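Local structure of acetylglutamate kinase (Streptococcus mutans, 3L86) at residues A[138-143]-A[162-167]; A[158-163]-A[201-206]. The protein binds ADP and N-acetyl-L-glutamate and probably catalyses the ATP-dependent phosphorylation of N-acetyl-L-glutamate, a step of arginine biosynthesis. All blocks are in the same frame, centred on the assembly; numbering follows the deposited sequence.

Contact 1. Residues A[138-143]-A[162-167]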
loop_
_atom_site.group_PDB
_atom_site.type_symbol
_atom_site.label_atom_id
_atom_site.label_comp_id
_atom_site.label_asym_id
_atom_site.label_seq_id
_atom_site.Cartn_x
_atom_site.Cartn_y
_atom_site.Cartn_z
ATOM N N LYS A 138 -1.729 -10.302 12.588
ATOM C CA LYS A 138 -1.718 -9.778 13.960
ATOM C C LYS A 138 -0.320 -9.829 14.631
ATOM O O LYS A 138 -0.079 -9.101 15.579
ATOM C CB LYS A 138 -2.751 -10.474 14.848
ATOM C CG LYS A 138 -2.407 -11.924 15.104
ATOM C CD LYS A 138 -3.459 -12.583 16.040
ATOM C CE LYS A 138 -4.692 -12.993 15.268
ATOM N NZ LYS A 138 -4.366 -13.927 14.176
ATOM N N HIS A 139 0.607 -10.650 14.133
ATOM C CA HIS A 139 1.940 -10.606 14.690
ATOM C C HIS A 139 2.874 -9.654 13.941
ATOM O O HIS A 139 4.050 -9.591 14.287
ATOM C CB HIS A 139 2.589 -11.980 14.725
ATOM C CG HIS A 139 1.744 -13.005 15.411
ATOM N ND1 HIS A 139 1.222 -14.101 14.752
ATOM C CD2 HIS A 139 1.295 -13.076 16.684
ATOM C CE1 HIS A 139 0.520 -14.830 15.598
ATOM N NE2 HIS A 139 0.531 -14.220 16.774
ATOM N N VAL A 140 2.382 -8.957 12.917
ATOM C CA VAL A 140 3.272 -8.018 12.201
ATOM C C VAL A 140 2.844 -6.565 12.335
ATOM O O VAL A 140 3.684 -5.690 12.608
ATOM C CB VAL A 140 3.408 -8.396 10.690
ATOM C CG1 VAL A 140 4.002 -7.235 9.890
ATOM C CG2 VAL A 140 4.268 -9.672 10.563
ATOM N N VAL A 141 1.546 -6.293 12.123
ATOM C CA VAL A 141 1.083 -4.882 12.091
ATOM C C VAL A 141 0.265 -4.519 13.346
ATOM O O VAL A 141 -0.856 -4.997 13.526
ATOM C CB VAL A 141 0.171 -4.572 10.841
ATOM C CG1 VAL A 141 -0.128 -3.021 10.791
ATOM C CG2 VAL A 141 0.870 -5.052 9.574
ATOM N N ALA A 142 0.827 -3.668 14.191
ATOM C CA ALA A 142 0.082 -3.036 15.290
ATOM C C ALA A 142 -0.414 -1.686 14.872
ATOM O O ALA A 142 0.320 -0.950 14.174
ATOM C CB ALA A 142 1.008 -2.890 16.482
ATOM N N ALA A 143 -1.638 -1.343 15.333
ATOM C CA ALA A 143 -2.332 -0.079 15.047
ATOM C C ALA A 143 -3.160 0.468 16.230
ATOM O O ALA A 143 -3.375 -0.241 17.206
ATOM C CB ALA A 143 -3.277 -0.270 13.828
ATOM N N LYS A 162 9.477 -6.446 12.595
ATOM C CA LYS A 162 10.399 -6.806 11.482
ATOM C C LYS A 162 10.765 -8.301 11.460
ATOM O O LYS A 162 10.842 -8.922 10.383
ATOM C CB LYS A 162 11.694 -5.962 11.596
ATOM C CG LYS A 162 11.506 -4.443 11.568
ATOM C CD LYS A 162 12.671 -3.673 12.251
ATOM C CE LYS A 162 13.998 -4.054 11.629
ATOM N NZ LYS A 162 15.133 -3.397 12.317
ATOM N N ARG A 163 10.928 -8.894 12.653
ATOM C CA ARG A 163 11.398 -10.287 12.796
ATOM C C ARG A 163 10.596 -11.314 11.983
ATOM O O ARG A 163 11.169 -12.222 11.339
ATOM C CB ARG A 163 11.489 -10.697 14.294
ATOM N N VAL A 164 9.280 -11.175 11.939
ATOM C CA VAL A 164 8.515 -12.122 11.119
ATOM C C VAL A 164 8.438 -11.841 9.602
ATOM O O VAL A 164 8.199 -12.753 8.811
ATOM C CB VAL A 164 7.139 -12.322 11.681
ATOM C CG1 VAL A 164 6.681 -11.024 12.414
ATOM C CG2 VAL A 164 6.178 -12.836 10.572
ATOM N N ILE A 165 8.632 -10.593 9.187
ATOM C CA ILE A 165 8.864 -10.310 7.750
ATOM C C ILE A 165 10.270 -10.874 7.375
ATOM O O ILE A 165 10.466 -11.421 6.310
ATOM C CB ILE A 165 8.780 -8.747 7.440
ATOM C CG1 ILE A 165 7.332 -8.243 7.559
ATOM C CG2 ILE A 165 9.370 -8.410 6.048
ATOM C CD1 ILE A 165 7.227 -6.736 7.746
ATOM N N GLU A 166 11.230 -10.725 8.278
ATOM C CA GLU A 166 12.607 -11.200 8.033
ATOM C C GLU A 166 12.701 -12.739 7.860
ATOM O O GLU A 166 13.559 -13.225 7.128
ATOM C CB GLU A 166 13.583 -10.600 9.092
ATOM C CG GLU A 166 13.991 -9.156 8.770
ATOM C CD GLU A 166 14.756 -8.421 9.867
ATOM O OE1 GLU A 166 15.006 -8.999 10.926
ATOM O OE2 GLU A 166 15.092 -7.237 9.689
ATOM N N GLU A 167 11.799 -13.509 8.479
ATOM C CA GLU A 167 11.777 -14.975 8.284
ATOM C C GLU A 167 11.403 -15.386 6.885
ATOM O O GLU A 167 11.970 -16.358 6.328
ATOM C CB GLU A 167 10.808 -15.666 9.236
ATOM C CG GLU A 167 11.293 -15.709 10.673
#
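Val164, in the first turn of helix 162-170, packs on Val140 and brushes the His139 carbonyl in a small contact that illustrates how the start of a helix can close over the turn leading into a strand. Both methyls of Val164 gather around a single methyl of Val140: Val164 CG2 lies 3.7 Å from Val140 CG2, and Val164 CG1 comes to 3.3 Å from that same Val140 CG2. The second separation is shorter than ordinary carbon packing, and chi1 of Val164, at 30°, is far from a staggered value, so the exact tightness is doubtful even though the pairing is clear. Val164 CG1 also rests 3.5 Å from His139 O, while the His139 ring turns off toward Lys138, whose CG sits above one ring face.

Ile165 takes up the other branch of Val140. Its side chain runs at about a right angle to that of the valine, and its extended outer torsion (chi2 160°) carries CD1 forward to 3.9 Å from Val140 CG1. Val140 is therefore split between two successive helix residues, one methyl for each. Further on, Glu166 N bonds to Lys162 O, continuing the helical turn from which both side chains project.

The contact is plain packing away from the annotated sites, within the amino acid kinase fold. Val140 pairs through its backbone with Asn161, just ahead of the helix, and Ile165 also touches Ile160. Strand 141-145 lies antiparallel to strand 155-160, while Val141 and Ala143 bond to the backbone of Tyr182 at the end of strand 174-182.

Contact 2. Residues A[158-163]-A[201-206]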
loop_
_atom_site.group_PDB
_atom_site.type_symbol
_atom_site.label_atom_id
_atom_site.label_comp_id
_atom_site.label_asym_id
_atom_site.label_seq_id
_atom_site.Cartn_x
_atom_site.Cartn_y
_atom_site.Cartn_z
ATOM N N THR A 158 0.949 1.650 14.485
ATOM C CA THR A 158 1.790 2.041 15.626
ATOM C C THR A 158 3.138 1.301 15.660
ATOM O O THR A 158 4.111 1.819 16.207
ATOM C CB THR A 158 1.068 1.781 17.014
ATOM O OG1 THR A 158 0.675 0.416 17.040
ATOM C CG2 THR A 158 -0.162 2.684 17.205
ATOM N N HIS A 159 3.225 0.092 15.097
ATOM C CA HIS A 159 4.549 -0.588 15.072
ATOM C C HIS A 159 4.511 -1.691 14.050
ATOM O O HIS A 159 3.466 -2.355 13.879
ATOM C CB HIS A 159 4.936 -1.171 16.482
ATOM C CG HIS A 159 6.304 -1.805 16.552
ATOM N ND1 HIS A 159 6.494 -3.165 16.705
ATOM C CD2 HIS A 159 7.543 -1.264 16.506
ATOM C CE1 HIS A 159 7.787 -3.427 16.724
ATOM N NE2 HIS A 159 8.444 -2.295 16.616
ATOM N N ILE A 160 5.649 -1.871 13.369
ATOM C CA ILE A 160 5.883 -3.038 12.518
ATOM C C ILE A 160 6.914 -4.026 13.172
ATOM O O ILE A 160 8.053 -3.634 13.447
ATOM C CB ILE A 160 6.346 -2.612 11.130
ATOM C CG1 ILE A 160 5.286 -1.707 10.425
ATOM C CG2 ILE A 160 6.539 -3.849 10.252
ATOM C CD1 ILE A 160 3.998 -2.518 10.076
ATOM N N ASN A 161 6.502 -5.267 13.448
ATOM C CA ASN A 161 7.435 -6.329 13.934
ATOM C C ASN A 161 8.236 -6.928 12.757
ATOM O O ASN A 161 7.698 -7.706 11.969
ATOM C CB ASN A 161 6.671 -7.429 14.712
ATOM C CG ASN A 161 7.607 -8.419 15.409
ATOM O OD1 ASN A 161 8.705 -8.642 14.958
ATOM N ND2 ASN A 161 7.196 -8.938 16.563
ATOM N N LYS A 162 9.477 -6.446 12.595
ATOM C CA LYS A 162 10.399 -6.806 11.482
ATOM C C LYS A 162 10.765 -8.301 11.460
ATOM O O LYS A 162 10.842 -8.922 10.383
ATOM C CB LYS A 162 11.694 -5.962 11.596
ATOM C CG LYS A 162 11.506 -4.443 11.568
ATOM C CD LYS A 162 12.671 -3.673 12.251
ATOM C CE LYS A 162 13.998 -4.054 11.629
ATOM N NZ LYS A 162 15.133 -3.397 12.317
ATOM N N ARG A 163 10.928 -8.894 12.653
ATOM C CA ARG A 163 11.398 -10.287 12.796
ATOM C C ARG A 163 10.596 -11.314 11.983
ATOM O O ARG A 163 11.169 -12.222 11.339
ATOM C CB ARG A 163 11.489 -10.697 14.294
ATOM N N ALA A 201 8.050 0.404 4.614
ATOM C CA ALA A 201 9.308 0.901 3.953
ATOM C C ALA A 201 10.297 1.520 4.983
ATOM O O ALA A 201 11.543 1.301 4.943
ATOM C CB ALA A 201 8.934 1.956 2.838
ATOM N N VAL A 202 9.747 2.337 5.888
ATOM C CA VAL A 202 10.556 2.980 6.928
ATOM C C VAL A 202 11.121 1.943 7.925
ATOM O O VAL A 202 12.334 1.934 8.190
ATOM C CB VAL A 202 9.803 4.146 7.635
ATOM C CG1 VAL A 202 10.695 4.725 8.789
ATOM C CG2 VAL A 202 9.393 5.173 6.611
ATOM N N ALA A 203 10.267 1.041 8.442
ATOM C CA ALA A 203 10.760 -0.035 9.346
ATOM C C ALA A 203 11.915 -0.874 8.764
ATOM O O ALA A 203 12.809 -1.286 9.493
ATOM C CB ALA A 203 9.597 -1.009 9.788
ATOM N N LEU A 204 11.838 -1.231 7.479
ATOM C CA LEU A 204 12.938 -1.976 6.833
ATOM C C LEU A 204 14.132 -1.142 6.325
ATOM O O LEU A 204 15.104 -1.698 5.819
ATOM C CB LEU A 204 12.389 -2.802 5.671
ATOM C CG LEU A 204 11.291 -3.806 6.094
ATOM C CD1 LEU A 204 10.730 -4.553 4.910
ATOM C CD2 LEU A 204 11.889 -4.784 7.137
ATOM N N ALA A 205 14.067 0.177 6.469
ATOM C CA ALA A 205 15.039 1.065 5.814
ATOM C C ALA A 205 15.212 0.635 4.342
ATOM O O ALA A 205 16.345 0.347 3.898
ATOM C CB ALA A 205 16.391 1.043 6.539
ATOM N N ALA A 206 14.101 0.610 3.592
ATOM C CA ALA A 206 14.132 0.239 2.147
ATOM C C ALA A 206 14.926 1.208 1.247
ATOM O O ALA A 206 15.043 2.372 1.556
ATOM C CB ALA A 206 12.680 0.067 1.591
#
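Ile160 and Ala203 face each other directly, an example of a strand end packing on the last turn of a helix through a short side chain. The CB of Ala203 sits 3.9 Å from Ile160 CB, close to the branch point, with Ile160 CG2 slightly farther off. With chi1 at -60°, CG1 of Ile160 stands beside the backbone N and CG2 anti to it, and the end of the chain leads away from Ala203.

Lys162 approaches differently, lying alongside the helix end rather than meeting it head on. Its aliphatic chain runs past the carbonyl oxygen of Ala203, CD and CE of Lys162 each 3.7 Å from Ala203 O. The bend at chi3 (56°) curls CE round this oxygen, while Lys162 CG lies 4.5 Å from Leu204 CD2 in a looser apolar contact. The Leu204 side chain is about 12 Å from that of Lys42, a predicted transition-state stabiliser.

Both helix ends here carry their own capping. Asn161 is the N-cap of helix 162-170, its OD1 taking a weak bond from Arg163 N. At the other side, a Schellman motif ends helix 193-203, with Ala206 N bonded to Ala201 O and Ala205 N to Val202 O.

Ile160, buried, also touches Leu196 and Ala199 of helix 193-203 and Val141 of strand 141-145. Beyond the helix end, Ala206 packs on Ile38 and Val40 of strand 38-43.

Overall arrangement
The two contacts have centres 8 Å apart, on the same side of the chain's centre, and share Lys162 and Arg163 at the start of helix 162-170. Along the chain the order is 138-143, then the overlapping ranges 158-163 and 162-167, then 201-206. Strands 141-145 and 155-160 form a two-stranded antiparallel sheet; Thr158 and His159 both face Ala142 there, a classic beta bulge with backbone bonds to it. Two helices of the amino acid kinase fold thus meet this two-stranded sheet or its approach: helix 162-170 packs on the turn before it in contact 1, and helix 193-203 on the end of strand 155-160 in contact 2.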